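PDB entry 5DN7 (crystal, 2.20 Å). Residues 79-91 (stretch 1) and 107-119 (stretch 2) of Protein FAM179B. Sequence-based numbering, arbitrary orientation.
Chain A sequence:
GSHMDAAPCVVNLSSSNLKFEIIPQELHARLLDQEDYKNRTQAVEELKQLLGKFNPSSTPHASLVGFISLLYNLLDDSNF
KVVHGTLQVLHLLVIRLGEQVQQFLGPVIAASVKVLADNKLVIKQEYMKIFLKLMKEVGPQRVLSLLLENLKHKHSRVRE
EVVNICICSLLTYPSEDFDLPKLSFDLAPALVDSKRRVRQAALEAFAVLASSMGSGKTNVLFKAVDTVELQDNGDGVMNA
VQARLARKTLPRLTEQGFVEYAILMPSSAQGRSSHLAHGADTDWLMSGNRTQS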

# COMPACT_ATOMS: atom_id res chain seq x y z
N ASN A 79 10.84 18.07 -1.15
CA ASN A 79 9.60 18.81 -1.18
C ASN A 79 8.40 17.91 -1.40
O ASN A 79 8.23 17.34 -2.47
N PHE A 80 7.54 17.80 -0.38
CA PHE A 80 6.43 16.84 -0.43
C PHE A 80 5.43 17.14 -1.52
O PHE A 80 4.66 16.27 -1.87
N LYS A 81 5.43 18.36 -2.06
CA LYS A 81 4.48 18.72 -3.12
C LYS A 81 4.91 18.11 -4.46
O LYS A 81 4.07 17.73 -5.30
N VAL A 82 6.23 18.03 -4.64
CA VAL A 82 6.81 17.30 -5.76
C VAL A 82 6.49 15.81 -5.63
O VAL A 82 6.07 15.18 -6.58
N VAL A 83 6.67 15.26 -4.43
CA VAL A 83 6.33 13.87 -4.20
C VAL A 83 4.86 13.62 -4.53
O VAL A 83 4.53 12.66 -5.23
N HIS A 84 3.98 14.51 -4.06
CA HIS A 84 2.55 14.40 -4.28
C HIS A 84 2.22 14.40 -5.77
O HIS A 84 1.49 13.51 -6.25
N GLY A 85 2.76 15.37 -6.49
CA GLY A 85 2.54 15.45 -7.93
C GLY A 85 3.05 14.23 -8.68
O GLY A 85 2.42 13.73 -9.62
N THR A 86 4.21 13.73 -8.26
CA THR A 86 4.78 12.54 -8.90
C THR A 86 3.86 11.35 -8.65
O THR A 86 3.58 10.61 -9.57
N LEU A 87 3.38 11.19 -7.42
CA LEU A 87 2.43 10.13 -7.10
C LEU A 87 1.18 10.22 -7.95
O LEU A 87 0.64 9.21 -8.36
N GLN A 88 0.71 11.44 -8.22
CA GLN A 88 -0.40 11.60 -9.15
C GLN A 88 -0.05 11.12 -10.57
O GLN A 88 -0.86 10.44 -11.25
N VAL A 89 1.16 11.46 -11.02
CA VAL A 89 1.61 10.96 -12.32
C VAL A 89 1.67 9.42 -12.35
O VAL A 89 1.24 8.79 -13.31
N LEU A 90 2.19 8.83 -11.30
CA LEU A 90 2.31 7.38 -11.16
C LEU A 90 0.94 6.71 -11.13
O LEU A 90 0.74 5.68 -11.77
N HIS A 91 0.00 7.30 -10.40
CA HIS A 91 -1.36 6.80 -10.37
C HIS A 91 -1.96 6.80 -11.77
O HIS A 91 -2.58 5.81 -12.19
N PRO A 107 8.45 -2.71 -9.31
CA PRO A 107 8.80 -1.29 -9.33
C PRO A 107 7.71 -0.37 -8.78
O PRO A 107 8.01 0.50 -7.97
N VAL A 108 6.46 -0.55 -9.20
CA VAL A 108 5.40 0.34 -8.73
C VAL A 108 5.23 0.16 -7.22
O VAL A 108 5.07 1.14 -6.49
N ILE A 109 5.31 -1.08 -6.73
CA ILE A 109 5.19 -1.29 -5.28
C ILE A 109 6.40 -0.71 -4.51
O ILE A 109 6.21 -0.16 -3.43
N ALA A 110 7.61 -0.81 -5.05
CA ALA A 110 8.76 -0.22 -4.35
C ALA A 110 8.58 1.30 -4.26
O ALA A 110 8.76 1.93 -3.17
N ALA A 111 8.18 1.88 -5.39
CA ALA A 111 7.89 3.31 -5.45
C ALA A 111 6.85 3.70 -4.42
O ALA A 111 6.99 4.70 -3.72
N SER A 112 5.81 2.89 -4.28
CA SER A 112 4.74 3.24 -3.36
C SER A 112 5.14 3.05 -1.89
O SER A 112 4.70 3.81 -1.01
N VAL A 113 5.98 2.06 -1.62
CA VAL A 113 6.42 1.84 -0.26
C VAL A 113 7.32 2.99 0.21
O VAL A 113 7.24 3.42 1.37
N LYS A 114 8.17 3.50 -0.69
CA LYS A 114 9.00 4.65 -0.35
C LYS A 114 8.25 5.81 0.33
O LYS A 114 8.73 6.36 1.32
N VAL A 115 7.07 6.18 -0.18
CA VAL A 115 6.35 7.34 0.34
C VAL A 115 5.46 7.01 1.54
O VAL A 115 4.79 7.89 2.06
N LEU A 116 5.43 5.76 1.97
CA LEU A 116 4.63 5.41 3.14
C LEU A 116 5.17 6.02 4.45
O LEU A 116 4.44 6.11 5.45
N ALA A 117 6.45 6.40 4.44
CA ALA A 117 7.06 7.04 5.59
C ALA A 117 6.54 8.45 5.77
O ALA A 117 6.70 9.05 6.84
N ASP A 118 5.94 8.99 4.71
CA ASP A 118 5.52 10.38 4.70
C ASP A 118 4.12 10.51 5.28
O ASP A 118 3.14 10.03 4.70
N ASN A 119 4.03 11.17 6.42
CA ASN A 119 2.84 11.16 7.23
C ASN A 119 1.82 12.22 6.80
O ASN A 119 1.20 12.87 7.64

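Neighbouring chain segments can pack through a row of branched side chains in which a projection from one sits in a dip of the other. The two stretches of FAM179B illustrate this principle. The two helix directions differ by 154°, and the axes come no closer than 11.7 Å, a spacing wide enough for aliphatic groups to fill, and no hydrogen bond crosses the gap.

At one end L90 is the bump. Its CB points toward the second stretch, and the t, p rotamer spreads its two methyls over a shallow hollow one helical turn long. L90 CD2 settles 3.9 Å from A111 CB, against a side chain that ends at its methyl, and lies 4.4 Å from S112 OG. L90 CD1 reaches 4.5 Å from CG2 of V108 (t), a looser contact. The S112 hydroxyl (chi1 m) is turned back along its own helix, donating to V108 O with S112 OG at 2.9 Å, so it can border an apolar pocket with its hydrogen-bonding need met locally.

Further along the roles reverse, and V115 becomes the projection. In its m rotamer it points toward the first helix and fits between V83 and L87, one turn apart: V115 CG1 meets V83 CG1 at 3.6 Å, and V115 CG2 meets L87 CD1 at 3.7 Å. V83 (t) faces the partner directly, whereas L87 leaves its backbone sideways and the m, t rotamer brings its tip nearer.

The far end is more open. D118 (t) points toward F80, and D118 OD2 approaches F80 CB at 4.0 Å, a contact without a hydrogen bond. The p rotamer of F80 carries the ring away, so the aromatic group contributes little to the seam. Just beyond, N79 caps its own helix through a weak bond, K81 N to N79 OD1 at 3.2 Å.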

# COMPACT_ATOMS: atom_id res chain seq x y z
CB ASN A 79 9.66 19.87 -2.28
CG ASN A 79 8.34 20.57 -2.49
OD1 ASN A 79 7.56 20.74 -1.55
ND2 ASN A 79 8.09 21.01 -3.72
CB PHE A 80 5.68 16.77 0.91
CG PHE A 80 4.68 17.87 1.11
CD1 PHE A 80 5.07 19.11 1.60
CD2 PHE A 80 3.34 17.67 0.80
CE1 PHE A 80 4.13 20.13 1.78
CE2 PHE A 80 2.41 18.68 0.96
CZ PHE A 80 2.80 19.91 1.46
CB LYS A 81 4.34 20.23 -3.24
CG LYS A 81 3.85 20.92 -1.97
CD LYS A 81 4.02 22.44 -2.05
CE LYS A 81 3.35 23.15 -0.87
NZ LYS A 81 3.91 24.52 -0.63
CB VAL A 82 8.34 17.49 -5.84
CG1 VAL A 82 8.92 16.56 -6.89
CG2 VAL A 82 8.67 18.93 -6.17
CB VAL A 83 6.60 13.47 -2.74
CG1 VAL A 83 6.12 12.05 -2.48
CG2 VAL A 83 8.08 13.59 -2.44
CB HIS A 84 1.79 15.54 -3.57
CG HIS A 84 0.32 15.56 -3.87
ND1 HIS A 84 -0.23 16.44 -4.78
CD2 HIS A 84 -0.69 14.78 -3.43
CE1 HIS A 84 -1.53 16.21 -4.86
NE2 HIS A 84 -1.84 15.21 -4.06
CB THR A 86 6.18 12.24 -8.37
OG1 THR A 86 7.02 13.38 -8.56
CG2 THR A 86 6.77 11.04 -9.10
CB LEU A 87 2.05 10.16 -5.62
CG LEU A 87 3.11 9.60 -4.68
CD1 LEU A 87 2.73 9.80 -3.22
CD2 LEU A 87 3.30 8.11 -4.99
CB GLN A 88 -0.83 13.04 -9.19
CG GLN A 88 -1.60 13.44 -7.96
CD GLN A 88 -2.15 14.82 -8.10
OE1 GLN A 88 -1.41 15.77 -8.36
NE2 GLN A 88 -3.47 14.95 -7.95
CB VAL A 89 2.97 11.54 -12.67
CG1 VAL A 89 3.61 10.75 -13.81
CG2 VAL A 89 2.82 13.02 -13.03
CB LEU A 90 3.11 7.05 -9.90
CG LEU A 90 3.38 5.57 -9.63
CD1 LEU A 90 4.10 4.97 -10.82
CD2 LEU A 90 4.18 5.38 -8.33
CB HIS A 91 -2.25 7.64 -9.45
CG HIS A 91 -3.68 7.17 -9.41
ND1 HIS A 91 -4.75 8.03 -9.31
CD2 HIS A 91 -4.20 5.92 -9.47
CE1 HIS A 91 -5.87 7.33 -9.31
NE2 HIS A 91 -5.56 6.04 -9.41
CB PRO A 107 9.04 -1.02 -10.82
CG PRO A 107 9.55 -2.29 -11.34
CD PRO A 107 8.84 -3.38 -10.57
CB VAL A 108 4.06 0.11 -9.47
CG1 VAL A 108 2.92 0.91 -8.81
CG2 VAL A 108 4.19 0.51 -10.93
CB ILE A 109 4.98 -2.79 -4.93
CG1 ILE A 109 3.52 -3.17 -5.18
CG2 ILE A 109 5.30 -3.06 -3.46
CD1 ILE A 109 3.15 -4.61 -4.74
CB ALA A 110 10.06 -0.57 -5.05
CB ALA A 111 7.44 3.72 -6.85
CB SER A 112 3.50 2.43 -3.69
OG SER A 112 3.11 2.72 -5.03
CB VAL A 113 7.16 0.48 -0.11
CG1 VAL A 113 7.83 0.40 1.27
CG2 VAL A 113 6.20 -0.68 -0.31
CB LYS A 114 9.71 5.18 -1.60
CG LYS A 114 10.61 6.37 -1.29
CD LYS A 114 11.21 6.98 -2.55
CE LYS A 114 12.16 6.02 -3.24
NZ LYS A 114 12.76 6.62 -4.46
CB VAL A 115 5.48 8.02 -0.76
CG1 VAL A 115 6.36 8.53 -1.89
CG2 VAL A 115 4.36 7.07 -1.26
CB LEU A 116 4.56 3.90 3.30
CG LEU A 116 3.90 3.03 2.24
CD1 LEU A 116 3.90 1.62 2.78
CD2 LEU A 116 2.49 3.49 1.90
CB ALA A 117 8.58 7.07 5.45
CB ASP A 118 5.58 10.94 3.27
CG ASP A 118 5.24 12.43 3.21
OD1 ASP A 118 4.97 13.04 4.28
OD2 ASP A 118 5.25 12.99 2.10
CB ASN A 119 3.23 11.39 8.70
CG ASN A 119 2.12 11.04 9.66
OD1 ASN A 119 1.40 10.06 9.45
ND2 ASN A 119 1.93 11.86 10.71